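Local coordinates for protein SAP-like pentraxin (Limulus polyphemus, PDB 3FLT) that binds phosphoethanolamine as a calcium-dependent, octameric member of the pentraxin family and probably serves in recognition of foreign or damaged surfaces, at the interface of chains A and B. Residues are numbered along the deposited sequence; one frame, centred on the assembly and turned at random. Chains: chain A/B, SAP-like pentraxin.

Contact 1: the interface of chains A and B. Residues chain A 217; chain B 169, 173, 177, 180-181, 189-190.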
ATOM      1  N   LEU A 217     -14.850  -7.788 -31.100  1.00 39.64           N
ATOM      2  CA  LEU A 217     -14.541  -7.237 -32.412  1.00 39.62           C
ATOM      3  C   LEU A 217     -13.039  -7.209 -32.672  1.00 40.88           C
ATOM      4  O   LEU A 217     -12.638  -7.125 -33.856  1.00 41.09           O
ATOM      5  CB  LEU A 217     -15.126  -5.833 -32.513  1.00 39.14           C
ATOM      6  CG  LEU A 217     -15.572  -5.312 -33.873  1.00 38.88           C
ATOM      7  CD1 LEU A 217     -16.355  -6.369 -34.627  1.00 38.47           C
ATOM      8  CD2 LEU A 217     -16.426  -4.078 -33.643  1.00 38.52           C
ATOM      9  OXT LEU A 217     -12.280  -7.263 -31.682  1.00 42.67           O
TER
ATOM     10  N   TRP B 169     -13.947  -5.457 -42.274  1.00 21.77           N
ATOM     11  CA  TRP B 169     -14.224  -6.800 -41.769  1.00 22.42           C
ATOM     12  C   TRP B 169     -14.949  -7.636 -42.820  1.00 23.33           C
ATOM     13  O   TRP B 169     -15.700  -7.107 -43.637  1.00 23.34           O
ATOM     14  CB  TRP B 169     -15.113  -6.731 -40.528  1.00 22.60           C
ATOM     15  CG  TRP B 169     -14.467  -6.143 -39.308  1.00 23.36           C
ATOM     16  CD1 TRP B 169     -13.902  -6.825 -38.276  1.00 21.42           C
ATOM     17  CD2 TRP B 169     -14.365  -4.749 -38.975  1.00 23.31           C
ATOM     18  NE1 TRP B 169     -13.460  -5.949 -37.313  1.00 22.60           N
ATOM     19  CE2 TRP B 169     -13.729  -4.668 -37.718  1.00 23.59           C
ATOM     20  CE3 TRP B 169     -14.746  -3.565 -39.615  1.00 22.07           C
ATOM     21  CZ2 TRP B 169     -13.467  -3.443 -37.083  1.00 23.83           C
ATOM     22  CZ3 TRP B 169     -14.486  -2.350 -38.985  1.00 23.04           C
ATOM     23  CH2 TRP B 169     -13.853  -2.300 -37.731  1.00 22.05           C
ATOM     24  N   LEU B 173     -21.037  -6.294 -39.431  1.00 24.13           N
ATOM     25  CA  LEU B 173     -21.138  -5.809 -38.051  1.00 24.23           C
ATOM     26  C   LEU B 173     -22.554  -5.404 -37.635  1.00 23.15           C
ATOM     27  O   LEU B 173     -23.389  -5.046 -38.469  1.00 22.06           O
ATOM     28  CB  LEU B 173     -20.177  -4.631 -37.819  1.00 24.68           C
ATOM     29  CG  LEU B 173     -18.692  -4.823 -38.155  1.00 25.94           C
ATOM     30  CD1 LEU B 173     -17.869  -3.752 -37.434  1.00 24.85           C
ATOM     31  CD2 LEU B 173     -18.232  -6.212 -37.725  1.00 24.76           C
ATOM     32  N   GLN B 177     -22.052  -2.873 -32.586  1.00 26.12           N
ATOM     33  CA  GLN B 177     -20.638  -2.961 -32.903  1.00 24.26           C
ATOM     34  C   GLN B 177     -20.168  -1.712 -33.646  1.00 25.31           C
ATOM     35  O   GLN B 177     -19.140  -1.133 -33.288  1.00 27.48           O
ATOM     36  CB  GLN B 177     -20.348  -4.185 -33.757  1.00 23.07           C
ATOM     37  CG  GLN B 177     -20.590  -5.490 -33.056  1.00 22.22           C
ATOM     38  CD  GLN B 177     -20.164  -6.672 -33.894  1.00 22.01           C
ATOM     39  OE1 GLN B 177     -20.511  -6.760 -35.075  1.00 23.46           O
ATOM     40  NE2 GLN B 177     -19.415  -7.595 -33.289  1.00 17.24           N
ATOM     41  N   THR B 180     -19.328   1.245 -31.551  1.00 25.49           N
ATOM     42  CA  THR B 180     -18.055   1.163 -30.834  1.00 26.70           C
ATOM     43  C   THR B 180     -16.884   1.463 -31.767  1.00 28.15           C
ATOM     44  O   THR B 180     -15.816   1.891 -31.325  1.00 30.23           O
ATOM     45  CB  THR B 180     -17.818  -0.234 -30.196  1.00 26.87           C
ATOM     46  OG1 THR B 180     -17.447  -1.175 -31.213  1.00 26.95           O
ATOM     47  CG2 THR B 180     -19.081  -0.718 -29.479  1.00 26.54           C
ATOM     48  N   VAL B 181     -17.091   1.240 -33.060  1.00 28.49           N
ATOM     49  CA  VAL B 181     -16.055   1.488 -34.052  1.00 28.02           C
ATOM     50  C   VAL B 181     -15.883   2.989 -34.328  1.00 29.19           C
ATOM     51  O   VAL B 181     -14.763   3.486 -34.388  1.00 28.44           O
ATOM     52  CB  VAL B 181     -16.377   0.736 -35.374  1.00 26.40           C
ATOM     53  CG1 VAL B 181     -15.393   1.117 -36.469  1.00 23.80           C
ATOM     54  CG2 VAL B 181     -16.330  -0.753 -35.133  1.00 24.45           C
ATOM     55  N   PRO B 189     -11.798  -0.493 -32.380  1.00 38.93           N
ATOM     56  CA  PRO B 189     -11.569  -1.819 -32.950  1.00 35.84           C
ATOM     57  C   PRO B 189     -10.822  -1.744 -34.278  1.00 34.45           C
ATOM     58  O   PRO B 189     -10.828  -0.706 -34.944  1.00 34.86           O
ATOM     59  CB  PRO B 189     -12.979  -2.371 -33.104  1.00 36.45           C
ATOM     60  CG  PRO B 189     -13.711  -1.725 -31.970  1.00 37.38           C
ATOM     61  CD  PRO B 189     -13.228  -0.306 -32.071  1.00 38.55           C
ATOM     62  N   ARG B 190     -10.174  -2.845 -34.653  1.00 32.19           N
ATOM     63  CA  ARG B 190      -9.422  -2.916 -35.901  1.00 29.36           C
ATOM     64  C   ARG B 190     -10.015  -3.962 -36.832  1.00 27.20           C
ATOM     65  O   ARG B 190     -10.368  -5.060 -36.405  1.00 26.94           O
ATOM     66  CB  ARG B 190      -7.960  -3.260 -35.627  1.00 29.52           C
ATOM     67  CG  ARG B 190      -7.205  -2.167 -34.901  1.00 34.49           C
ATOM     68  CD  ARG B 190      -5.795  -2.611 -34.537  1.00 39.13           C
ATOM     69  NE  ARG B 190      -4.996  -1.519 -33.984  1.00 44.98           N
ATOM     70  CZ  ARG B 190      -4.648  -0.418 -34.656  1.00 49.33           C
ATOM     71  NH1 ARG B 190      -5.031  -0.245 -35.927  1.00 49.71           N
ATOM     72  NH2 ARG B 190      -3.904   0.511 -34.056  1.00 49.91           N
TER
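A:Leu217, the C-terminal residue of its chain, inserts its side chain among B:Trp169, B:Leu173, B:Gln177, B:Val181 and B:Pro189, in a pentraxin subunit interface that includes one side of helix 175-182 of chain B. From the base outward, CB of A:Leu217 lies 4.1 Å from CB of B:Pro189, and CG keeps much the same separation from that ring carbon while also nearing the indole NE1 of B:Trp169. The two methyls then diverge. CD1 meets CD2 of B:Leu173 at 3.6 Å and the side-chain amide of B:Gln177, whose NE2 is also 3.6 Å from CD1. CD2 turns to the helix, meeting CG2 of B:Val181 at 3.6 Å, with CB of B:Pro189 on another flank at 3.9 Å. With chi1 at 173°, CG1 of B:Val181 stands anti to the backbone N and CG2, anti to the carbonyl carbon, is the methyl turned to A:Leu217; the two side chains cross at about a right angle. Replacing A:Leu217 with an alanine would probably leave the methyls of B:Leu173 and B:Val181 without their apolar partner and open a gap between helix and proline. OG1 of B:Thr180, also near CD2 of A:Leu217, hydrogen-bonds in the carbonyl plane to O of B:Gln177 at 2.7 Å.

Contact 2: the interface of chains A and B. Residues chain A 41, 96-98; chain B 33, 107, 172, 174.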
ATOM      1  N   LYS A  41     -24.052 -18.805 -37.353  1.00 19.02           N
ATOM      2  CA  LYS A  41     -24.368 -17.753 -38.301  1.00 19.12           C
ATOM      3  C   LYS A  41     -24.941 -18.529 -39.484  1.00 20.61           C
ATOM      4  O   LYS A  41     -24.198 -19.040 -40.329  1.00 20.30           O
ATOM      5  CB  LYS A  41     -23.121 -16.991 -38.742  1.00 18.50           C
ATOM      6  CG  LYS A  41     -23.438 -15.950 -39.813  1.00 18.53           C
ATOM      7  CD  LYS A  41     -22.198 -15.261 -40.349  1.00 18.62           C
ATOM      8  CE  LYS A  41     -21.503 -14.447 -39.277  1.00 19.37           C
ATOM      9  NZ  LYS A  41     -20.310 -13.765 -39.837  1.00 19.98           N
ATOM     10  N   LEU A  96     -30.315 -14.014 -41.807  1.00 29.14           N
ATOM     11  CA  LEU A  96     -29.223 -14.845 -42.301  1.00 26.81           C
ATOM     12  C   LEU A  96     -27.928 -14.038 -42.320  1.00 27.04           C
ATOM     13  O   LEU A  96     -27.927 -12.861 -42.682  1.00 28.86           O
ATOM     14  CB  LEU A  96     -29.535 -15.347 -43.705  1.00 23.27           C
ATOM     15  CG  LEU A  96     -30.814 -16.173 -43.814  1.00 22.14           C
ATOM     16  CD1 LEU A  96     -30.985 -16.624 -45.261  1.00 20.17           C
ATOM     17  CD2 LEU A  96     -30.742 -17.369 -42.864  1.00 19.89           C
ATOM     18  N   GLY A  97     -26.826 -14.661 -41.914  1.00 25.64           N
ATOM     19  CA  GLY A  97     -25.563 -13.952 -41.907  1.00 24.12           C
ATOM     20  C   GLY A  97     -25.250 -13.259 -40.592  1.00 23.25           C
ATOM     21  O   GLY A  97     -24.226 -12.585 -40.478  1.00 22.42           O
ATOM     22  N   GLN A  98     -26.129 -13.405 -39.605  1.00 22.21           N
ATOM     23  CA  GLN A  98     -25.894 -12.807 -38.291  1.00 22.17           C
ATOM     24  C   GLN A  98     -25.700 -13.912 -37.252  1.00 20.67           C
ATOM     25  O   GLN A  98     -26.161 -15.031 -37.450  1.00 21.83           O
ATOM     26  CB  GLN A  98     -27.059 -11.903 -37.889  1.00 22.41           C
ATOM     27  CG  GLN A  98     -27.193 -10.670 -38.769  1.00 24.34           C
ATOM     28  CD  GLN A  98     -26.022  -9.705 -38.629  1.00 25.05           C
ATOM     29  OE1 GLN A  98     -25.769  -9.172 -37.550  1.00 27.27           O
ATOM     30  NE2 GLN A  98     -25.311  -9.472 -39.722  1.00 24.96           N
TER
ATOM     31  N   GLN B  33     -19.696 -11.237 -46.923  1.00 23.94           N
ATOM     32  CA  GLN B  33     -20.147 -10.077 -46.175  1.00 22.81           C
ATOM     33  C   GLN B  33     -18.943  -9.168 -46.092  1.00 22.93           C
ATOM     34  O   GLN B  33     -17.811  -9.633 -46.177  1.00 23.99           O
ATOM     35  CB  GLN B  33     -20.582 -10.474 -44.767  1.00 22.52           C
ATOM     36  CG  GLN B  33     -21.698 -11.490 -44.721  1.00 22.30           C
ATOM     37  CD  GLN B  33     -22.038 -11.887 -43.304  1.00 24.01           C
ATOM     38  OE1 GLN B  33     -21.166 -12.298 -42.537  1.00 24.05           O
ATOM     39  NE2 GLN B  33     -23.314 -11.771 -42.944  1.00 24.50           N
ATOM     40  N   SER B 107     -24.198  -7.519 -46.624  1.00 25.07           N
ATOM     41  CA  SER B 107     -24.299  -8.955 -46.417  1.00 25.98           C
ATOM     42  C   SER B 107     -24.870  -9.646 -47.659  1.00 26.26           C
ATOM     43  O   SER B 107     -26.064  -9.540 -47.950  1.00 25.49           O
ATOM     44  CB  SER B 107     -25.175  -9.275 -45.205  1.00 25.68           C
ATOM     45  OG  SER B 107     -25.154 -10.672 -44.945  1.00 27.67           O
ATOM     46  N   ALA B 172     -20.644  -8.847 -41.260  1.00 25.73           N
ATOM     47  CA  ALA B 172     -21.563  -7.714 -41.313  1.00 25.35           C
ATOM     48  C   ALA B 172     -21.801  -7.287 -39.883  1.00 24.81           C
ATOM     49  O   ALA B 172     -22.659  -7.855 -39.202  1.00 25.96           O
ATOM     50  CB  ALA B 172     -22.889  -8.119 -41.978  1.00 24.83           C
ATOM     51  N   THR B 174     -22.814  -5.480 -36.336  1.00 23.05           N
ATOM     52  CA  THR B 174     -24.119  -5.125 -35.786  1.00 23.91           C
ATOM     53  C   THR B 174     -24.171  -3.628 -35.511  1.00 25.67           C
ATOM     54  O   THR B 174     -23.139  -2.948 -35.524  1.00 24.71           O
ATOM     55  CB  THR B 174     -24.387  -5.851 -34.448  1.00 23.38           C
ATOM     56  OG1 THR B 174     -23.486  -5.359 -33.449  1.00 22.16           O
ATOM     57  CG2 THR B 174     -24.186  -7.354 -34.595  1.00 21.32           C
TER
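Between A:Gln98 and B:Ala172 with B:Thr174, the methyls of the two chain B residues pack against the side-chain amide of the glutamine, the least polar part of this patch of the pentraxin subunit interface: CB of B:Ala172 lies 3.6 Å from the amide NE2 of A:Gln98, and the methyl CG2 of B:Thr174 lies 3.8 Å from its OE1. The side chains of A:Gln98 and B:Thr174 meet at a slant. The glutamine chain is bent at chi2 (-66°), which folds its amide toward chain B, where NE2 donates to the backbone O of B:Ala172 at 3.2 Å. That acceptor lies close to the plane of the donating amide.

Further out, B:Gln33 links both chains through its own side-chain amide. NE2 gives a nearly straight bond (173° at H) to the backbone O of A:Gly97 at 2.8 Å, although it approaches tilted from that carbonyl plane. Its other N-H reaches OG of B:Ser107, within the same subunit, at 2.9 Å (174° at H). Both acceptors lie almost in the amide plane, so the pair should resist rotation of the group. On the opposite side of that amide, OE1 accepts from the side-chain amine NZ of A:Lys41 at 3.2 Å, in the carbonyl plane, as the two long side chains run past each other in opposite directions.

Contact 3: the interface of chains A and B. Residues chain A 42-43, 96-97; chain B 107, 109-110.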
ATOM      1  N   PRO A  42     -26.276 -18.653 -39.545  1.00 21.17           N
ATOM      2  CA  PRO A  42     -26.929 -19.383 -40.634  1.00 21.70           C
ATOM      3  C   PRO A  42     -26.891 -18.681 -41.982  1.00 22.11           C
ATOM      4  O   PRO A  42     -27.036 -17.464 -42.059  1.00 22.50           O
ATOM      5  CB  PRO A  42     -28.353 -19.567 -40.112  1.00 21.48           C
ATOM      6  CG  PRO A  42     -28.574 -18.308 -39.341  1.00 20.38           C
ATOM      7  CD  PRO A  42     -27.271 -18.153 -38.578  1.00 20.28           C
ATOM      8  N   PHE A  43     -26.690 -19.463 -43.041  1.00 23.59           N
ATOM      9  CA  PHE A  43     -26.659 -18.925 -44.396  1.00 23.94           C
ATOM     10  C   PHE A  43     -27.978 -19.129 -45.132  1.00 24.42           C
ATOM     11  O   PHE A  43     -28.319 -18.340 -46.004  1.00 27.27           O
ATOM     12  CB  PHE A  43     -25.526 -19.545 -45.222  1.00 22.78           C
ATOM     13  CG  PHE A  43     -24.156 -19.016 -44.880  1.00 22.88           C
ATOM     14  CD1 PHE A  43     -24.005 -17.828 -44.165  1.00 22.27           C
ATOM     15  CD2 PHE A  43     -23.011 -19.696 -45.295  1.00 22.90           C
ATOM     16  CE1 PHE A  43     -22.733 -17.325 -43.868  1.00 21.85           C
ATOM     17  CE2 PHE A  43     -21.736 -19.201 -45.004  1.00 22.37           C
ATOM     18  CZ  PHE A  43     -21.600 -18.013 -44.288  1.00 21.92           C
ATOM     19  N   LEU A  96     -30.315 -14.014 -41.807  1.00 29.14           N
ATOM     20  CA  LEU A  96     -29.223 -14.845 -42.301  1.00 26.81           C
ATOM     21  C   LEU A  96     -27.928 -14.038 -42.320  1.00 27.04           C
ATOM     22  O   LEU A  96     -27.927 -12.861 -42.682  1.00 28.86           O
ATOM     23  CB  LEU A  96     -29.535 -15.347 -43.705  1.00 23.27           C
ATOM     24  CG  LEU A  96     -30.814 -16.173 -43.814  1.00 22.14           C
ATOM     25  CD1 LEU A  96     -30.985 -16.624 -45.261  1.00 20.17           C
ATOM     26  CD2 LEU A  96     -30.742 -17.369 -42.864  1.00 19.89           C
ATOM     27  N   GLY A  97     -26.826 -14.661 -41.914  1.00 25.64           N
ATOM     28  CA  GLY A  97     -25.563 -13.952 -41.907  1.00 24.12           C
ATOM     29  C   GLY A  97     -25.250 -13.259 -40.592  1.00 23.25           C
ATOM     30  O   GLY A  97     -24.226 -12.585 -40.478  1.00 22.42           O
TER
ATOM     31  N   SER B 107     -24.198  -7.519 -46.624  1.00 25.07           N
ATOM     32  CA  SER B 107     -24.299  -8.955 -46.417  1.00 25.98           C
ATOM     33  C   SER B 107     -24.870  -9.646 -47.659  1.00 26.26           C
ATOM     34  O   SER B 107     -26.064  -9.540 -47.950  1.00 25.49           O
ATOM     35  CB  SER B 107     -25.175  -9.275 -45.205  1.00 25.68           C
ATOM     36  OG  SER B 107     -25.154 -10.672 -44.945  1.00 27.67           O
ATOM     37  N   VAL B 109     -25.304 -12.638 -47.951  1.00 26.64           N
ATOM     38  CA  VAL B 109     -26.126 -13.751 -47.511  1.00 26.91           C
ATOM     39  C   VAL B 109     -27.611 -13.435 -47.576  1.00 28.22           C
ATOM     40  O   VAL B 109     -28.383 -14.203 -48.137  1.00 29.17           O
ATOM     41  CB  VAL B 109     -25.783 -14.186 -46.081  1.00 26.28           C
ATOM     42  CG1 VAL B 109     -26.618 -15.395 -45.709  1.00 24.71           C
ATOM     43  CG2 VAL B 109     -24.302 -14.510 -45.974  1.00 26.07           C
ATOM     44  N   ASP B 110     -28.022 -12.314 -46.999  1.00 28.58           N
ATOM     45  CA  ASP B 110     -29.432 -11.956 -47.041  1.00 28.93           C
ATOM     46  C   ASP B 110     -29.686 -10.783 -47.991  1.00 28.10           C
ATOM     47  O   ASP B 110     -30.830 -10.400 -48.224  1.00 27.13           O
ATOM     48  CB  ASP B 110     -29.937 -11.643 -45.624  1.00 31.51           C
ATOM     49  CG  ASP B 110     -29.339 -10.373 -45.043  1.00 33.56           C
ATOM     50  OD1 ASP B 110     -28.232  -9.970 -45.465  1.00 34.53           O
ATOM     51  OD2 ASP B 110     -29.981  -9.786 -44.141  1.00 35.52           O
TER
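B:Val109 projects into the angle between A:Phe43 and A:Leu96, and its two methyls divide the work. CG1 lies 3.5 Å from the side-chain CB of A:Leu96 and 3.4 Å from the backbone O of A:Phe43. CG2 meets the aromatic side chain instead, at 3.8 Å from both CD1 and CE1 of A:Phe43; it sits above the ring plane but displaced past that side of the ring, so the contact is with the rim rather than the ring centre. The valine and phenylalanine side chains cross at about a right angle. This split follows from chi1 of B:Val109 (-177°), which sets CG1 anti to the backbone N and CG2 anti to the carbonyl carbon. A:Leu96 contributes its CB to the contact, rather than its terminal methyls.

Next along chain B, CB of B:Asp110 lies 3.8 Å from the backbone O of A:Leu96, with the carboxylate carbon CG at 3.7 Å from the same oxygen. These are contacts of proximity rather than bonds.

In the outer layer, A:Phe43 directly follows strand 33-42, which ends at A:Pro42 and probably sets where the phenylalanine backbone meets chain B. B:Val109 comes shortly after strand 100-107, and A:Gly97 continues the loop that carries A:Leu96. The patch thus brings a loop of chain B against two loop segments of chain A, and probably helps hold neighbouring subunits together in the octameric pentraxin.

Contacts 2 and 3 are neighbours, with centres of their C-alpha atoms about 5 Å apart, and they share A:Leu96, A:Gly97 and B:Ser107. Contact 1 stands further off, about 14 Å from contact 2 and 19 Å from contact 3 by the same measure. Strand 33-42 enters contact 2 from both chains, by different ends, and that of chain A continues into contact 3, whereas contact 1 adds the C-terminus of chain A. Each chain thus presents different surfaces to the other, consistent with the lack of exact two-fold symmetry and with head-to-tail repetition in a closed octameric ring.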